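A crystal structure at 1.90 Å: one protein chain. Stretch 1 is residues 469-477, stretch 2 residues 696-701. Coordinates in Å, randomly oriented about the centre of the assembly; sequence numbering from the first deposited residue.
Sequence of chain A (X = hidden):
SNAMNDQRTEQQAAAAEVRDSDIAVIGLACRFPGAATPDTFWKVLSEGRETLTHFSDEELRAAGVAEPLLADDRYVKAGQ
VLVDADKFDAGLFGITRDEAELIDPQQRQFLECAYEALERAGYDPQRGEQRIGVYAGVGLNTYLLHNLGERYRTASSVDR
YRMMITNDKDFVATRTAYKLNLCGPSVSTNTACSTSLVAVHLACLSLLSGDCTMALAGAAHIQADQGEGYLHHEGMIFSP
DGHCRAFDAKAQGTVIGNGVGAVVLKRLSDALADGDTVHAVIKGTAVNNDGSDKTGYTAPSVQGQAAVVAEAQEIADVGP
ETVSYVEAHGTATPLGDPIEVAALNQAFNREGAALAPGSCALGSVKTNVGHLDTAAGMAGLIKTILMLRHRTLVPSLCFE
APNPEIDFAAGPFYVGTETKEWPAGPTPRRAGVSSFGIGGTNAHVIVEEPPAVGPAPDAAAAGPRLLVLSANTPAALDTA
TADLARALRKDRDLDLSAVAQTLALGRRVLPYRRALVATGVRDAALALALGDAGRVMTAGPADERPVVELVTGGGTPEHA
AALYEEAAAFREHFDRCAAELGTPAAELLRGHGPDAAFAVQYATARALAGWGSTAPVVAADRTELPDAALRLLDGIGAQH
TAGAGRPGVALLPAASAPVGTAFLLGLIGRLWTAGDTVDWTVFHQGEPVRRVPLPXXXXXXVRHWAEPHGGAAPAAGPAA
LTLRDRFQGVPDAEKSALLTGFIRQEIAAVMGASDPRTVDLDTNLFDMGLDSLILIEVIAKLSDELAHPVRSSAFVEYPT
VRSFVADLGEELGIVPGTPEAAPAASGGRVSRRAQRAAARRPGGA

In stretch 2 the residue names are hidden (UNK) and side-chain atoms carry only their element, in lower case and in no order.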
# COMPACT_ATOMS: atom_id res chain seq x y z
N LEU A 469 1.12 -37.33 2.56
CA LEU A 469 0.81 -36.55 1.36
C LEU A 469 -0.70 -36.47 1.24
O LEU A 469 -1.40 -37.43 1.57
CB LEU A 469 1.39 -37.20 0.10
CG LEU A 469 2.88 -37.03 -0.23
CD1 LEU A 469 3.75 -37.76 0.75
CD2 LEU A 469 3.14 -37.55 -1.64
N SER A 470 -1.20 -35.33 0.77
CA SER A 470 -2.63 -35.23 0.49
C SER A 470 -2.88 -34.25 -0.66
O SER A 470 -2.13 -33.29 -0.86
CB SER A 470 -3.42 -34.82 1.74
OG SER A 470 -3.13 -33.50 2.19
N ALA A 471 -3.92 -34.54 -1.42
CA ALA A 471 -4.29 -33.74 -2.57
C ALA A 471 -5.81 -33.75 -2.71
O ALA A 471 -6.50 -34.51 -2.02
CB ALA A 471 -3.63 -34.27 -3.83
N ASN A 472 -6.32 -32.90 -3.59
CA ASN A 472 -7.76 -32.72 -3.73
C ASN A 472 -8.36 -33.67 -4.77
O ASN A 472 -9.57 -33.71 -4.93
CB ASN A 472 -8.08 -31.27 -4.10
CG ASN A 472 -9.50 -30.90 -3.76
OD1 ASN A 472 -9.98 -31.20 -2.67
ND2 ASN A 472 -10.18 -30.26 -4.69
N THR A 473 -7.50 -34.40 -5.47
CA THR A 473 -7.91 -35.43 -6.42
C THR A 473 -6.90 -36.58 -6.41
O THR A 473 -5.74 -36.38 -6.07
CB THR A 473 -8.02 -34.91 -7.88
OG1 THR A 473 -6.71 -34.74 -8.42
CG2 THR A 473 -8.80 -33.59 -7.96
N PRO A 474 -7.33 -37.79 -6.82
CA PRO A 474 -6.40 -38.92 -6.94
C PRO A 474 -5.25 -38.64 -7.88
O PRO A 474 -4.09 -38.99 -7.61
CB PRO A 474 -7.30 -40.04 -7.48
CG PRO A 474 -8.63 -39.72 -6.99
CD PRO A 474 -8.73 -38.21 -7.00
N ALA A 475 -5.57 -38.01 -9.00
CA ALA A 475 -4.57 -37.70 -10.00
C ALA A 475 -3.50 -36.78 -9.41
O ALA A 475 -2.30 -36.99 -9.61
CB ALA A 475 -5.21 -37.07 -11.22
N ALA A 476 -3.95 -35.76 -8.67
CA ALA A 476 -3.02 -34.84 -8.02
C ALA A 476 -2.15 -35.57 -6.99
O ALA A 476 -0.95 -35.30 -6.87
CB ALA A 476 -3.78 -33.67 -7.36
N LEU A 477 -2.77 -36.49 -6.24
CA LEU A 477 -2.05 -37.26 -5.22
C LEU A 477 -0.94 -38.10 -5.87
O LEU A 477 0.20 -38.12 -5.40
CB LEU A 477 -3.02 -38.15 -4.44
CG LEU A 477 -2.43 -38.97 -3.28
CD1 LEU A 477 -1.90 -38.05 -2.19
CD2 LEU A 477 -3.47 -39.93 -2.73
N UNK A 696 5.87 -28.38 -4.90
CA UNK A 696 4.63 -27.68 -4.58
C UNK A 696 3.46 -28.37 -5.28
O UNK A 696 3.66 -29.30 -6.07
o UNK A 696 5.21 -26.05 -6.33
c UNK A 696 5.76 -25.53 -4.06
c UNK A 696 4.75 -26.19 -4.97
N UNK A 697 2.25 -27.95 -4.95
CA UNK A 697 1.03 -28.66 -5.34
C UNK A 697 0.87 -28.77 -6.87
O UNK A 697 1.13 -27.81 -7.60
c UNK A 697 -2.29 -28.66 -5.98
c UNK A 697 -1.46 -28.78 -4.87
c UNK A 697 -1.80 -29.71 -3.90
c UNK A 697 -2.94 -30.49 -4.01
c UNK A 697 -3.45 -29.43 -6.10
o UNK A 697 -4.90 -31.14 -5.21
c UNK A 697 -3.77 -30.35 -5.11
c UNK A 697 -0.20 -27.96 -4.75
N UNK A 698 0.45 -29.96 -7.36
CA UNK A 698 0.24 -30.13 -8.80
C UNK A 698 -1.16 -29.67 -9.22
O UNK A 698 -2.06 -30.48 -9.46
c UNK A 698 0.42 -31.63 -9.00
c UNK A 698 0.36 -31.25 -6.64
c UNK A 698 -0.03 -32.23 -7.72
N UNK A 699 -1.33 -28.35 -9.30
CA UNK A 699 -2.62 -27.76 -9.61
C UNK A 699 -3.21 -28.37 -10.86
O UNK A 699 -2.51 -28.57 -11.84
c UNK A 699 -0.12 -24.46 -7.47
c UNK A 699 -0.62 -25.12 -8.57
c UNK A 699 -2.75 -25.29 -7.51
c UNK A 699 -1.94 -25.54 -8.60
c UNK A 699 -2.25 -24.61 -6.40
c UNK A 699 -2.48 -26.25 -9.81
c UNK A 699 -0.92 -24.21 -6.39
N UNK A 700 -4.50 -28.68 -10.83
CA UNK A 700 -5.13 -29.27 -12.01
C UNK A 700 -5.14 -28.25 -13.14
O UNK A 700 -5.52 -27.11 -12.93
o UNK A 700 -8.04 -32.17 -11.18
o UNK A 700 -9.27 -31.70 -12.94
c UNK A 700 -6.56 -29.73 -11.70
c UNK A 700 -7.13 -30.66 -12.78
c UNK A 700 -8.23 -31.57 -12.26
N UNK A 701 -4.69 -28.65 -14.33
CA UNK A 701 -4.64 -27.72 -15.46
C UNK A 701 -5.99 -27.61 -16.18
O UNK A 701 -6.13 -28.07 -17.32
c UNK A 701 -1.80 -28.28 -19.36
c UNK A 701 -2.16 -28.14 -15.98
c UNK A 701 -3.58 -28.15 -16.48
n UNK A 701 -1.61 -27.52 -20.42
n UNK A 701 -1.11 -28.04 -18.24
c UNK A 701 -1.22 -28.80 -17.00
n UNK A 701 -2.68 -29.27 -19.42
O HOH W 1 -6.04 -32.43 -9.84

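Position 696 carries three side-chain atoms, a carbon bonded to one oxygen and one further carbon. This beta-branched hydroxyl pattern is that of threonine. Thr-696 lies out of reach of stretch 1.

At position 697 a single carbon leads to a six-membered carbon ring that bears one oxygen, eight side-chain atoms in all. The oxygen sits 2.8 Å from the backbone N of Asn-472 and 3.5 Å from CB of Ala-476. A phenol of this kind identifies tyrosine. The CA-to-CB bond of Tyr-697 points sideways, but with chi1 in the t well the end of the side chain comes nearer to stretch 1. Asn-472 N donates a nearly straight hydrogen bond to Tyr-697 OH (2.8 Å, 167°), which satisfies a backbone amide just past the strand. Asn-472 N, Ala-471 CA and Ser-470 O lie at the ring edge, near its plane.

Position 698 has three carbons that close a ring onto its own backbone nitrogen, and one of them lies 3.3 Å from Ala-476 O and 4.0 Å from Ala-476 CB; the residue is proline. The CA-to-CB bond of Pro-698 points toward stretch 1, and the contacting atom is CG. The CA atoms of Ala-476 and Pro-698 are 5.8 Å apart, the closest CA pair across the stretches.

Position 699 shows one carbon followed by an unsubstituted six-carbon ring, hence phenylalanine. Phe-699 points away and makes no contact; its N donates a weak bond to Tyr-697 O (3.0 Å).

Position 700 bears three carbons in a row, the last carrying two oxygens. One of these oxygens is 3.6 Å from CG2 of Thr-473, and the length of the chain before the carboxylate specifies glutamate. A water bridges the stretches here, donating to Glu-700 OE1 at 2.4 Å, a short separation, and lying 2.8 Å from Thr-473 OG1.

Position 701 extends through three carbons and a nitrogen to a carbon with two more nitrogens, a guanidinium group and therefore arginine. Arg-701 does not reach stretch 1.

The contact, which buries 250 Å² in total, is centred on the passage from strand to helix. Thr-473 caps the helix by accepting from Ala-476 N at OG1 (3.0 Å), while the same OG1 holds the bridging water. Tyr-697 reaches this turn with its hydroxyl, and its ring atom CE1 packs 3.8 Å from Ala-471 CB. Ala-476, with its small methyl, meets both Tyr-697 CZ and Pro-698 CG at 4.0 Å from CB, so one direct hydrogen bond is reinforced by close apolar packing.

Stretch 2, residues 696-701: TYPFER
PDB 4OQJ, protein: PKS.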